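Local coordinates for maltose/maltodextrin-binding protein (Thermus thermophilus, PDB 2GH9), which binds maltotriose between its two lobes and, as a periplasmic solute-binding protein, probably delivers such maltodextrins to an uptake transporter, at residues His8-Glu13 against Phe299-Arg305; Asp219-Lys223 against Asp239-Val245. All blocks are in the same frame, centred on the assembly; numbering follows the deposited sequence.

Interaction 1. Residues His8-Glu13 against Phe299-Arg305; sequences HFGGPE and FNQAGGR. With GLC (alpha-D-glucopyranose), chain B.
Arg305 and Glu13 reach each other on stretched chains: Arg305 runs extended from CG to NE (chi2 -174°), and Glu13 is extended beyond CG (chi2 -175°), which brings the carboxylate and guanidinium together, their planes 26° apart. Arg305 grips the acid side-on with two nitrogens. NE meets Glu13 OE2 at 2.8 Å, and NH2 meets the syn lone pair of Glu13 OE1 at 2.9 Å; both bonds are close to straight. This salt bridge fixes the rotation of the guanidinium, which also reaches the sugar: Arg305 NH2 donates to GLC O2 at 2.9 Å and Arg305 NH1 to GLC O3. His8 meets GLC O2 as well, its ND1 2.8 Å away with the oxygen in the ring plane at the edge. Glu13 is thus a second-shell residue that positions a sugar-binding arginine, and its negative charge probably favours the arginine's positive one. A leucine in place of Arg305 would probably leave the Glu13 carboxylate without its countercharge and remove the N-H donors that Arg305 gives to GLC O2 and O3. A water donates to Glu13 OE2 and to Phe299 O and accepts from Gly304 N, tying the acid to the end of the helix. Beside the salt bridge, Phe299 CZ sits over one face of the Phe9 ring, 3.5 Å from Phe9 CE2, and presses on Glu13 CD at 3.4 Å. At Gly303 a CB would clash with Glu13 CG. Pro12 CB rests on Ala302 O at 3.2 Å. The contact thus joins the loop after strand 3-7 and the first turn of helix 11-26 to the end of helix 293-302 and the loop beyond it; Phe111 of strand 104-113 stacks on Phe299, and Glu113 of that strand forms a second salt bridge with Arg305 NH1.

Interaction 2. Residues Asp219-Lys223 against Asp239-Val245; sequences DGAFK and DYKKAKV
Tyr240 presents one face to Phe222, whose CD2 stands over the ring centre 3.4 Å above the plane, while Lys223 CG lies at the ring edge in plane, 3.6 Å from Tyr240 CD1. The two aromatic rings are inclined by 49° with centroids 4.7 Å apart, an oblique pairing in which the CD2-CE2 side of Phe222 does the touching. At the hydroxyl end of the tyrosine, Tyr240 OH donates to Asp219 OD1 over a short 2.5 Å, meeting the oxygen nearly along its C-O bond. Asp219 CG is anti to the backbone N (chi1 -172°), which carries the carboxylate across to that hydroxyl. Tyr240 OH also bonds with Asn232 ND2, so the phenol end is held by two partners. Beside the tyrosine a polar group gathers. Lys223 lies across the tyrosine edge; its CD lies 3.5 Å from Asp239 CB, and the bend at chi3 (-59°) directs CE and NZ beyond it, with NZ 4.4 Å from Asp239 OD2, beyond a salt bridge. A water accepts from Lys223 NZ and lies within bonding range of Asp219 OD2 and Asp239 OD2. The lysine's charge probably eases the proximity of the two acids. On the opposite flank Val245 packs CG1 against Phe222 CE2 at 3.9 Å, and its CG2 lies near the backbone carbonyls of Phe222 and Lys223. Val245 is placed there by a Schellman motif ending helix 237-242: Lys244, with positive phi, is its C-prime residue, and Val245 N bonds back to Tyr240 O. Helix 215-224 is thereby packed against helix 237-242 and the turn that follows it; Phe222 and Tyr240 both touch Ile230 of strand 227-232, Phe222 also reaches Ile118 of strand 116-120, and Tyr240 lies on Phe247 of strand 247-250.

From the N terminus, the chain leaves strand 3-7 through His8-Glu13, which Phe299-Arg305 meets some 286 residues later, closing the large loop of interaction 1. Interaction 2 is nested within that loop: Asp219-Lys223 meets Asp239-Val245 after a short excursion through strand 227-232. Interaction 1 ties the loop after strand 3-7 and the first turn of helix 11-26 to the end of helix 293-302 and the loop after it, beside the larger sheet, whereas interaction 2 packs two helices on the four-stranded sheet. The centres lie about 13 Å apart, and the contacts touch through Lys241, whose NZ bonds Gln301 O and Gly303 O at the end of helix 293-302, a direct link between the two parts of the fold.

Interaction 1. Residues His8-Glu13 against Phe299-Arg305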
loop_
_atom_site.group_PDB
_atom_site.type_symbol
_atom_site.label_atom_id
_atom_site.label_comp_id
_atom_site.label_asym_id
_atom_site.label_seq_id
_atom_site.Cartn_x
_atom_site.Cartn_y
_atom_site.Cartn_z
ATOM N N HIS A 8 0.521 -8.214 -9.608
ATOM C CA HIS A 8 1.714 -8.147 -8.744
ATOM C C HIS A 8 1.625 -9.124 -7.571
ATOM O O HIS A 8 2.485 -9.141 -6.669
ATOM C CB HIS A 8 1.959 -6.729 -8.220
ATOM C CG HIS A 8 0.778 -6.090 -7.543
ATOM N ND1 HIS A 8 0.557 -6.177 -6.183
ATOM C CD2 HIS A 8 -0.203 -5.288 -8.030
ATOM C CE1 HIS A 8 -0.532 -5.494 -5.871
ATOM N NE2 HIS A 8 -0.997 -4.922 -6.970
ATOM N N PHE A 9 0.588 -9.954 -7.589
ATOM C CA PHE A 9 0.382 -10.909 -6.533
ATOM C C PHE A 9 1.399 -12.055 -6.632
ATOM O O PHE A 9 1.833 -12.450 -7.724
ATOM C CB PHE A 9 -1.034 -11.516 -6.595
ATOM C CG PHE A 9 -2.153 -10.537 -6.390
ATOM C CD1 PHE A 9 -1.929 -9.243 -5.937
ATOM C CD2 PHE A 9 -3.456 -10.927 -6.653
ATOM C CE1 PHE A 9 -2.967 -8.368 -5.759
ATOM C CE2 PHE A 9 -4.501 -10.062 -6.474
ATOM C CZ PHE A 9 -4.262 -8.782 -6.010
ATOM N N GLY A 10 1.759 -12.585 -5.470
ATOM C CA GLY A 10 2.510 -13.825 -5.378
ATOM C C GLY A 10 1.900 -14.694 -4.320
ATOM O O GLY A 10 0.894 -14.322 -3.703
ATOM N N GLY A 11 2.480 -15.881 -4.153
ATOM C CA GLY A 11 2.116 -16.773 -3.090
ATOM C C GLY A 11 0.658 -17.177 -3.110
ATOM O O GLY A 11 0.078 -17.376 -4.189
ATOM N N PRO A 12 0.069 -17.341 -1.914
ATOM C CA PRO A 12 -1.363 -17.629 -1.770
ATOM C C PRO A 12 -2.301 -16.669 -2.518
ATOM O O PRO A 12 -3.335 -17.114 -3.059
ATOM C CB PRO A 12 -1.576 -17.548 -0.271
ATOM C CG PRO A 12 -0.267 -17.976 0.299
ATOM C CD PRO A 12 0.741 -17.309 -0.598
ATOM N N GLU A 13 -1.959 -15.376 -2.569
ATOM C CA GLU A 13 -2.813 -14.421 -3.293
ATOM C C GLU A 13 -2.868 -14.721 -4.766
ATOM O O GLU A 13 -3.951 -14.675 -5.369
ATOM C CB GLU A 13 -2.352 -12.978 -3.098
ATOM C CG GLU A 13 -2.624 -12.407 -1.721
ATOM C CD GLU A 13 -2.244 -10.931 -1.629
ATOM O OE1 GLU A 13 -1.505 -10.454 -2.504
ATOM O OE2 GLU A 13 -2.686 -10.234 -0.686
ATOM N N PHE A 299 -10.033 -14.187 -0.599
ATOM C CA PHE A 299 -8.750 -13.520 -0.765
ATOM C C PHE A 299 -8.159 -13.134 0.596
ATOM O O PHE A 299 -6.982 -13.314 0.810
ATOM C CB PHE A 299 -8.912 -12.299 -1.679
ATOM C CG PHE A 299 -7.609 -11.703 -2.160
ATOM C CD1 PHE A 299 -6.817 -12.377 -3.084
ATOM C CD2 PHE A 299 -7.192 -10.454 -1.718
ATOM C CE1 PHE A 299 -5.649 -11.825 -3.560
ATOM C CE2 PHE A 299 -5.988 -9.874 -2.214
ATOM C CZ PHE A 299 -5.236 -10.545 -3.130
ATOM N N ASN A 300 -8.965 -12.617 1.516
ATOM C CA ASN A 300 -8.468 -12.255 2.846
ATOM C C ASN A 300 -7.938 -13.472 3.571
ATOM O O ASN A 300 -6.897 -13.424 4.228
ATOM C CB ASN A 300 -9.560 -11.582 3.679
ATOM C CG ASN A 300 -9.132 -11.334 5.143
ATOM O OD1 ASN A 300 -9.380 -12.154 5.997
ATOM N ND2 ASN A 300 -8.440 -10.227 5.397
ATOM N N GLN A 301 -8.654 -14.581 3.436
ATOM C CA GLN A 301 -8.288 -15.798 4.145
ATOM C C GLN A 301 -7.003 -16.378 3.600
ATOM O O GLN A 301 -6.156 -16.804 4.378
ATOM C CB GLN A 301 -9.449 -16.795 4.132
ATOM C CG GLN A 301 -10.658 -16.264 4.917
ATOM C CD GLN A 301 -10.318 -15.935 6.365
ATOM O OE1 GLN A 301 -10.203 -14.753 6.749
ATOM N NE2 GLN A 301 -10.150 -16.976 7.185
ATOM N N ALA A 302 -6.819 -16.296 2.281
ATOM C CA ALA A 302 -5.587 -16.748 1.622
ATOM C C ALA A 302 -4.381 -15.887 1.988
ATOM O O ALA A 302 -3.248 -16.398 2.166
ATOM C CB ALA A 302 -5.774 -16.714 0.128
ATOM N N GLY A 303 -4.629 -14.582 2.091
ATOM C CA GLY A 303 -3.585 -13.598 2.351
ATOM C C GLY A 303 -3.866 -12.778 3.591
ATOM O O GLY A 303 -3.563 -13.208 4.720
ATOM N N GLY A 304 -4.420 -11.590 3.389
ATOM C CA GLY A 304 -4.822 -10.743 4.497
ATOM C C GLY A 304 -5.332 -9.340 4.239
ATOM O O GLY A 304 -5.659 -8.622 5.194
ATOM N N ARG A 305 -5.408 -8.920 2.985
ATOM C CA ARG A 305 -5.913 -7.576 2.673
ATOM C C ARG A 305 -7.412 -7.515 2.992
ATOM O O ARG A 305 -8.114 -8.519 2.907
ATOM C CB ARG A 305 -5.664 -7.201 1.205
ATOM C CG ARG A 305 -4.211 -7.340 0.783
ATOM C CD ARG A 305 -4.018 -6.828 -0.576
ATOM N NE ARG A 305 -2.927 -7.493 -1.283
ATOM C CZ ARG A 305 -2.013 -6.871 -2.008
ATOM N NH1 ARG A 305 -2.010 -5.541 -2.133
ATOM N NH2 ARG A 305 -1.090 -7.576 -2.627
HETATM C C1 GLC B . 3.897 -6.644 -3.694
HETATM C C2 GLC B . 2.513 -6.460 -3.073
HETATM C C3 GLC B . 2.153 -4.988 -3.057
HETATM C C4 GLC B . 3.231 -4.207 -2.289
HETATM C C5 GLC B . 4.619 -4.412 -2.916
HETATM C C6 GLC B . 5.727 -3.780 -2.051
HETATM O O1 GLC B . 3.809 -6.334 -5.083
HETATM O O2 GLC B . 1.525 -7.242 -3.781
HETATM O O3 GLC B . 0.855 -4.762 -2.483
HETATM O O4 GLC B . 2.969 -2.821 -2.421
HETATM O O5 GLC B . 4.871 -5.808 -3.056
HETATM O O6 GLC B . 7.036 -4.019 -2.603
HETATM O O HOH W 1 -4.982 -10.774 0.688
#

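Interaction 2. Residues Asp219-Lys223 against Asp239-Val245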
loop_
_atom_site.group_PDB
_atom_site.type_symbol
_atom_site.label_atom_id
_atom_site.label_comp_id
_atom_site.label_asym_id
_atom_site.label_seq_id
_atom_site.Cartn_x
_atom_site.Cartn_y
_atom_site.Cartn_z
ATOM N N ASP A 219 11.419 -8.480 4.669
ATOM C CA ASP A 219 10.364 -9.449 4.484
ATOM C C ASP A 219 10.915 -10.862 4.594
ATOM O O ASP A 219 10.286 -11.728 5.208
ATOM C CB ASP A 219 9.690 -9.257 3.136
ATOM C CG ASP A 219 8.467 -10.129 2.984
ATOM O OD1 ASP A 219 7.607 -10.115 3.886
ATOM O OD2 ASP A 219 8.385 -10.836 1.962
ATOM N N GLY A 220 12.087 -11.077 3.989
ATOM C CA GLY A 220 12.761 -12.394 4.030
ATOM C C GLY A 220 13.053 -12.816 5.459
ATOM O O GLY A 220 12.715 -13.925 5.874
ATOM N N ALA A 221 13.637 -11.889 6.217
ATOM C CA ALA A 221 13.915 -12.075 7.637
ATOM C C ALA A 221 12.706 -12.459 8.496
ATOM O O ALA A 221 12.813 -13.344 9.342
ATOM C CB ALA A 221 14.607 -10.829 8.190
ATOM N N PHE A 222 11.545 -11.838 8.263
ATOM C CA PHE A 222 10.336 -12.152 9.037
ATOM C C PHE A 222 9.788 -13.532 8.695
ATOM O O PHE A 222 9.423 -14.302 9.593
ATOM C CB PHE A 222 9.260 -11.077 8.824
ATOM C CG PHE A 222 8.208 -11.023 9.911
ATOM C CD1 PHE A 222 8.461 -10.369 11.115
ATOM C CD2 PHE A 222 6.962 -11.600 9.718
ATOM C CE1 PHE A 222 7.485 -10.291 12.109
ATOM C CE2 PHE A 222 5.979 -11.535 10.704
ATOM C CZ PHE A 222 6.238 -10.875 11.907
ATOM N N LYS A 223 9.730 -13.840 7.394
ATOM C CA LYS A 223 9.335 -15.174 6.913
ATOM C C LYS A 223 10.224 -16.275 7.466
ATOM O O LYS A 223 9.723 -17.310 7.897
ATOM C CB LYS A 223 9.363 -15.253 5.379
ATOM C CG LYS A 223 8.154 -14.644 4.732
ATOM C CD LYS A 223 7.977 -15.050 3.266
ATOM C CE LYS A 223 9.148 -14.685 2.386
ATOM N NZ LYS A 223 8.804 -14.886 0.944
ATOM N N ASP A 239 2.227 -15.047 2.673
ATOM C CA ASP A 239 3.505 -15.745 2.836
ATOM C C ASP A 239 3.866 -15.990 4.294
ATOM O O ASP A 239 4.503 -16.997 4.589
ATOM C CB ASP A 239 4.628 -15.000 2.127
ATOM C CG ASP A 239 4.425 -14.920 0.621
ATOM O OD1 ASP A 239 4.103 -15.963 0.017
ATOM O OD2 ASP A 239 4.620 -13.826 0.032
ATOM N N TYR A 240 3.434 -15.105 5.203
ATOM C CA TYR A 240 3.579 -15.348 6.652
ATOM C C TYR A 240 2.668 -16.473 7.170
ATOM O O TYR A 240 3.101 -17.269 8.022
ATOM C CB TYR A 240 3.353 -14.073 7.505
ATOM C CG TYR A 240 4.212 -12.871 7.142
ATOM C CD1 TYR A 240 5.333 -13.000 6.311
ATOM C CD2 TYR A 240 3.911 -11.606 7.647
ATOM C CE1 TYR A 240 6.104 -11.904 5.955
ATOM C CE2 TYR A 240 4.691 -10.496 7.306
ATOM C CZ TYR A 240 5.783 -10.654 6.460
ATOM O OH TYR A 240 6.561 -9.580 6.105
ATOM N N LYS A 241 1.413 -16.514 6.709
ATOM C CA LYS A 241 0.510 -17.620 7.032
ATOM C C LYS A 241 1.097 -18.936 6.494
ATOM O O LYS A 241 1.108 -19.949 7.194
ATOM C CB LYS A 241 -0.907 -17.405 6.458
ATOM C CG LYS A 241 -1.721 -16.280 7.069
ATOM C CD LYS A 241 -3.011 -16.019 6.268
ATOM C CE LYS A 241 -3.954 -15.076 7.020
ATOM N NZ LYS A 241 -5.222 -14.777 6.283
ATOM N N LYS A 242 1.606 -18.906 5.267
ATOM C CA LYS A 242 2.173 -20.101 4.617
ATOM C C LYS A 242 3.430 -20.624 5.317
ATOM O O LYS A 242 3.630 -21.841 5.418
ATOM C CB LYS A 242 2.475 -19.823 3.148
ATOM C CG LYS A 242 2.874 -21.057 2.334
ATOM C CD LYS A 242 3.140 -20.698 0.865
ATOM C CE LYS A 242 4.035 -21.741 0.186
ATOM N NZ LYS A 242 4.255 -21.503 -1.280
ATOM N N ALA A 243 4.262 -19.710 5.816
ATOM C CA ALA A 243 5.432 -20.083 6.610
ATOM C C ALA A 243 5.060 -20.335 8.078
ATOM O O ALA A 243 5.937 -20.517 8.916
ATOM C CB ALA A 243 6.513 -19.015 6.506
ATOM N N LYS A 244 3.765 -20.334 8.380
ATOM C CA LYS A 244 3.234 -20.660 9.708
ATOM C C LYS A 244 3.707 -19.726 10.852
ATOM O O LYS A 244 3.653 -20.118 12.027
ATOM C CB LYS A 244 3.524 -22.139 10.062
ATOM C CG LYS A 244 3.290 -23.172 8.913
ATOM C CD LYS A 244 1.883 -23.098 8.322
ATOM C CE LYS A 244 1.640 -24.181 7.230
ATOM N NZ LYS A 244 1.763 -23.748 5.779
ATOM N N VAL A 245 4.141 -18.503 10.521
ATOM C CA VAL A 245 4.509 -17.505 11.536
ATOM C C VAL A 245 3.258 -17.067 12.290
ATOM O O VAL A 245 2.260 -16.700 11.664
ATOM C CB VAL A 245 5.181 -16.231 10.917
ATOM C CG1 VAL A 245 5.377 -15.144 11.990
ATOM C CG2 VAL A 245 6.499 -16.579 10.217
HETATM O O HOH W 2 7.076 -12.786 0.350
#